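Local coordinates for protein novel immune-type receptor 11 (Ictalurus punctatus, PDB 2QTE) that probably acts as an immune receptor of bony fish in allogeneic recognition, through an immunoglobulin variable-like extracellular domain, at residues T27-Y35 with P43-S51. The protein carries 1 engineered substitution. Numbering follows the deposited sequence.
Sequences TNKDNLAWY and PQYFVRYYS. Engineered in segment 27-35: Asp30 (natural residue Asn).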
loop_
_atom_site.group_PDB
_atom_site.type_symbol
_atom_site.label_atom_id
_atom_site.label_comp_id
_atom_site.label_asym_id
_atom_site.label_seq_id
_atom_site.Cartn_x
_atom_site.Cartn_y
_atom_site.Cartn_z
ATOM N N THR A 27 3.744 -16.881 4.951
ATOM C CA THR A 27 3.903 -17.415 6.309
ATOM C C THR A 27 2.552 -17.843 6.936
ATOM O O THR A 27 2.411 -18.954 7.482
ATOM C CB THR A 27 4.634 -16.400 7.224
ATOM O OG1 THR A 27 5.732 -15.798 6.513
ATOM C CG2 THR A 27 5.144 -17.082 8.480
ATOM N N ASN A 28 1.565 -16.959 6.844
ATOM C CA ASN A 28 0.245 -17.173 7.426
ATOM C C ASN A 28 -0.779 -16.837 6.339
ATOM O O ASN A 28 -1.197 -15.687 6.217
ATOM C CB ASN A 28 0.099 -16.241 8.629
ATOM C CG ASN A 28 -1.050 -16.602 9.530
ATOM O OD1 ASN A 28 -2.181 -16.734 9.081
ATOM N ND2 ASN A 28 -0.772 -16.717 10.834
ATOM N N LYS A 29 -1.158 -17.844 5.544
ATOM C CA LYS A 29 -2.132 -17.683 4.432
ATOM C C LYS A 29 -3.208 -16.703 4.800
ATOM O O LYS A 29 -3.687 -15.950 3.963
ATOM C CB LYS A 29 -2.764 -19.026 4.040
ATOM C CG LYS A 29 -2.285 -19.599 2.711
ATOM C CD LYS A 29 -1.041 -20.457 2.841
ATOM C CE LYS A 29 -0.773 -21.213 1.551
ATOM N NZ LYS A 29 -1.841 -22.208 1.194
ATOM N N ASP A 30 -3.548 -16.691 6.077
ATOM C CA ASP A 30 -4.652 -15.915 6.580
ATOM C C ASP A 30 -4.466 -14.399 6.609
ATOM O O ASP A 30 -5.454 -13.698 6.689
ATOM C CB ASP A 30 -5.045 -16.418 7.973
ATOM C CG ASP A 30 -5.211 -17.949 8.030
ATOM O OD1 ASP A 30 -5.422 -18.597 6.960
ATOM O OD2 ASP A 30 -5.124 -18.481 9.170
ATOM N N ASN A 31 -3.231 -13.894 6.550
ATOM C CA ASN A 31 -2.997 -12.440 6.493
ATOM C C ASN A 31 -2.584 -11.983 5.106
ATOM O O ASN A 31 -1.917 -10.942 4.939
ATOM C CB ASN A 31 -1.956 -11.971 7.529
ATOM C CG ASN A 31 -2.361 -12.292 8.955
ATOM O OD1 ASN A 31 -3.166 -13.175 9.187
ATOM N ND2 ASN A 31 -1.783 -11.586 9.917
ATOM N N LEU A 32 -3.009 -12.752 4.109
ATOM C CA LEU A 32 -2.675 -12.454 2.737
ATOM C C LEU A 32 -3.881 -11.865 1.986
ATOM O O LEU A 32 -5.028 -12.310 2.186
ATOM C CB LEU A 32 -2.161 -13.704 2.075
ATOM C CG LEU A 32 -1.811 -13.653 0.617
ATOM C CD1 LEU A 32 -0.520 -12.882 0.364
ATOM C CD2 LEU A 32 -1.699 -15.076 0.136
ATOM N N ALA A 33 -3.615 -10.834 1.178
ATOM C CA ALA A 33 -4.678 -10.044 0.597
ATOM C C ALA A 33 -4.159 -9.233 -0.558
ATOM O O ALA A 33 -2.959 -8.953 -0.641
ATOM C CB ALA A 33 -5.261 -9.084 1.674
ATOM N N TRP A 34 -5.066 -8.791 -1.428
ATOM C CA TRP A 34 -4.708 -7.914 -2.499
ATOM C C TRP A 34 -5.225 -6.554 -2.093
ATOM O O TRP A 34 -6.308 -6.445 -1.517
ATOM C CB TRP A 34 -5.434 -8.327 -3.795
ATOM C CG TRP A 34 -4.751 -9.364 -4.635
ATOM C CD1 TRP A 34 -5.006 -10.693 -4.663
ATOM C CD2 TRP A 34 -3.708 -9.129 -5.604
ATOM N NE1 TRP A 34 -4.169 -11.320 -5.580
ATOM C CE2 TRP A 34 -3.364 -10.375 -6.159
ATOM C CE3 TRP A 34 -3.030 -7.991 -6.038
ATOM C CZ2 TRP A 34 -2.409 -10.505 -7.147
ATOM C CZ3 TRP A 34 -2.056 -8.117 -7.006
ATOM C CH2 TRP A 34 -1.735 -9.370 -7.533
ATOM N N TYR A 35 -4.439 -5.514 -2.336
ATOM C CA TYR A 35 -4.894 -4.163 -2.027
ATOM C C TYR A 35 -5.019 -3.502 -3.359
ATOM O O TYR A 35 -4.288 -3.839 -4.247
ATOM C CB TYR A 35 -3.859 -3.425 -1.172
ATOM C CG TYR A 35 -3.874 -3.951 0.216
ATOM C CD1 TYR A 35 -3.415 -5.250 0.493
ATOM C CD2 TYR A 35 -4.394 -3.203 1.245
ATOM C CE1 TYR A 35 -3.468 -5.755 1.771
ATOM C CE2 TYR A 35 -4.470 -3.709 2.526
ATOM C CZ TYR A 35 -3.998 -4.985 2.762
ATOM O OH TYR A 35 -4.071 -5.468 4.017
ATOM N N PRO A 43 -4.432 3.523 -1.040
ATOM C CA PRO A 43 -4.813 2.128 -1.283
ATOM C C PRO A 43 -5.750 1.516 -0.237
ATOM O O PRO A 43 -5.726 1.912 0.918
ATOM C CB PRO A 43 -3.477 1.343 -1.169
ATOM C CG PRO A 43 -2.438 2.357 -1.172
ATOM C CD PRO A 43 -3.031 3.597 -0.640
ATOM N N GLN A 44 -6.503 0.493 -0.636
ATOM C CA GLN A 44 -7.455 -0.154 0.255
ATOM C C GLN A 44 -7.447 -1.664 0.078
ATOM O O GLN A 44 -7.412 -2.122 -1.018
ATOM C CB GLN A 44 -8.844 0.279 -0.159
ATOM C CG GLN A 44 -9.526 1.219 0.758
ATOM C CD GLN A 44 -10.800 1.614 0.121
ATOM O OE1 GLN A 44 -10.790 2.390 -0.833
ATOM N NE2 GLN A 44 -11.909 0.992 0.547
ATOM N N TYR A 45 -7.588 -2.407 1.162
ATOM C CA TYR A 45 -7.887 -3.832 1.122
ATOM C C TYR A 45 -9.054 -4.129 0.180
ATOM O O TYR A 45 -10.132 -3.536 0.289
ATOM C CB TYR A 45 -8.212 -4.326 2.554
ATOM C CG TYR A 45 -9.168 -5.507 2.646
ATOM C CD1 TYR A 45 -8.780 -6.779 2.257
ATOM C CD2 TYR A 45 -10.450 -5.351 3.162
ATOM C CE1 TYR A 45 -9.676 -7.848 2.354
ATOM C CE2 TYR A 45 -11.324 -6.401 3.261
ATOM C CZ TYR A 45 -10.933 -7.644 2.850
ATOM O OH TYR A 45 -11.831 -8.699 2.953
ATOM N N PHE A 46 -8.805 -5.059 -0.743
ATOM C CA PHE A 46 -9.704 -5.361 -1.844
ATOM C C PHE A 46 -10.307 -6.721 -1.697
ATOM O O PHE A 46 -11.526 -6.887 -1.802
ATOM C CB PHE A 46 -8.942 -5.237 -3.186
ATOM C CG PHE A 46 -9.793 -5.422 -4.388
ATOM C CD1 PHE A 46 -10.984 -4.737 -4.509
ATOM C CD2 PHE A 46 -9.401 -6.269 -5.420
ATOM C CE1 PHE A 46 -11.797 -4.918 -5.638
ATOM C CE2 PHE A 46 -10.199 -6.451 -6.549
ATOM C CZ PHE A 46 -11.376 -5.757 -6.662
ATOM N N VAL A 47 -9.447 -7.721 -1.492
ATOM C CA VAL A 47 -9.877 -9.119 -1.385
ATOM C C VAL A 47 -8.830 -9.882 -0.590
ATOM O O VAL A 47 -7.670 -9.688 -0.813
ATOM C CB VAL A 47 -10.151 -9.785 -2.789
ATOM C CG1 VAL A 47 -8.965 -9.672 -3.723
ATOM C CG2 VAL A 47 -10.546 -11.224 -2.654
ATOM N N ARG A 48 -9.250 -10.708 0.365
ATOM C CA ARG A 48 -8.323 -11.437 1.211
ATOM C C ARG A 48 -8.422 -12.942 1.022
ATOM O O ARG A 48 -9.435 -13.469 0.571
ATOM C CB ARG A 48 -8.465 -11.071 2.703
ATOM C CG ARG A 48 -9.800 -11.382 3.304
ATOM C CD ARG A 48 -9.965 -10.639 4.649
ATOM N NE ARG A 48 -11.342 -10.701 5.149
ATOM C CZ ARG A 48 -11.805 -11.610 5.997
ATOM N NH1 ARG A 48 -13.078 -11.565 6.376
ATOM N NH2 ARG A 48 -11.001 -12.556 6.469
ATOM N N TYR A 49 -7.344 -13.627 1.358
ATOM C CA TYR A 49 -7.404 -15.075 1.474
ATOM C C TYR A 49 -8.402 -15.437 2.572
ATOM O O TYR A 49 -8.560 -14.717 3.563
ATOM C CB TYR A 49 -6.019 -15.635 1.778
ATOM C CG TYR A 49 -6.041 -17.108 1.978
ATOM C CD1 TYR A 49 -6.449 -17.651 3.201
ATOM C CD2 TYR A 49 -5.694 -17.973 0.933
ATOM C CE1 TYR A 49 -6.502 -19.024 3.395
ATOM C CE2 TYR A 49 -5.717 -19.352 1.110
ATOM C CZ TYR A 49 -6.124 -19.869 2.357
ATOM O OH TYR A 49 -6.168 -21.229 2.545
ATOM N N TYR A 50 -9.138 -16.530 2.374
ATOM C CA TYR A 50 -10.250 -16.787 3.273
ATOM C C TYR A 50 -10.553 -18.278 3.442
ATOM O O TYR A 50 -10.470 -19.054 2.503
ATOM C CB TYR A 50 -11.483 -15.971 2.834
ATOM C CG TYR A 50 -12.676 -16.120 3.749
ATOM C CD1 TYR A 50 -13.769 -16.915 3.369
ATOM C CD2 TYR A 50 -12.716 -15.488 5.002
ATOM C CE1 TYR A 50 -14.876 -17.064 4.202
ATOM C CE2 TYR A 50 -13.831 -15.628 5.844
ATOM C CZ TYR A 50 -14.894 -16.432 5.436
ATOM O OH TYR A 50 -16.000 -16.598 6.243
ATOM N N SER A 51 -10.908 -18.676 4.653
ATOM C CA SER A 51 -11.116 -20.102 4.925
ATOM C C SER A 51 -12.478 -20.521 4.451
ATOM O O SER A 51 -13.466 -20.398 5.171
ATOM C CB SER A 51 -10.922 -20.444 6.415
ATOM O OG SER A 51 -9.536 -20.636 6.672
HETATM O O HOH W 1 -7.383 -20.088 7.601
#
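Tyr49 closes one end of the pairing between strands 32-35 and 44-49, a worked example of an antiparallel pair, and spreads its ring against the 3-10 turn at 29-30 that comes just before the partner strand. Its N-H bonds to Leu32 O at 2.8 Å. CB rests 3.2 Å from Lys29 O, and CG and CD1 stay near that same carbonyl, because CG lies anti to the backbone N (chi1 177°) and the ring reaches across the turn. Farther out, CE1 passes 3.7 Å from OD1 of Asp30, an engineered residue (Asn in nature), while CE2 and CZ meet the aliphatic start of Lys29. There CB of Lys29 makes a CH-pi contact over one face of the ring, 3.9 Å from its centroid. Without the Tyr49 ring, as with an alanine here, the Lys29 methylenes would probably lose their aromatic partner, and the turn part of its hold on the strand.

Deeper in the sheet the ladder is antiparallel: Trp34 N donates to Val47 O almost in line with the carbonyl. Trp34 O accepts the N-H of Phe46 at 3.0 Å from its N and, weakly, that of Val47; both residues therefore face Trp34, a classic beta bulge. Trp34 CB packs at 3.8 Å from Val47 CG1, the two side chains running side by side into the core, where NE1 of the indole donates to Phe76 O and the Trp34 side chain touches Cys21 and Cys93 of the disulfide. Tyr35 and Tyr45, by contrast, lie with Ala33 and Arg48 on the surface that packs against the second subunit. This bulged antiparallel pair, with its core tryptophan beside the disulfide, is the C-C' hairpin of an immunoglobulin V-set beta-sandwich.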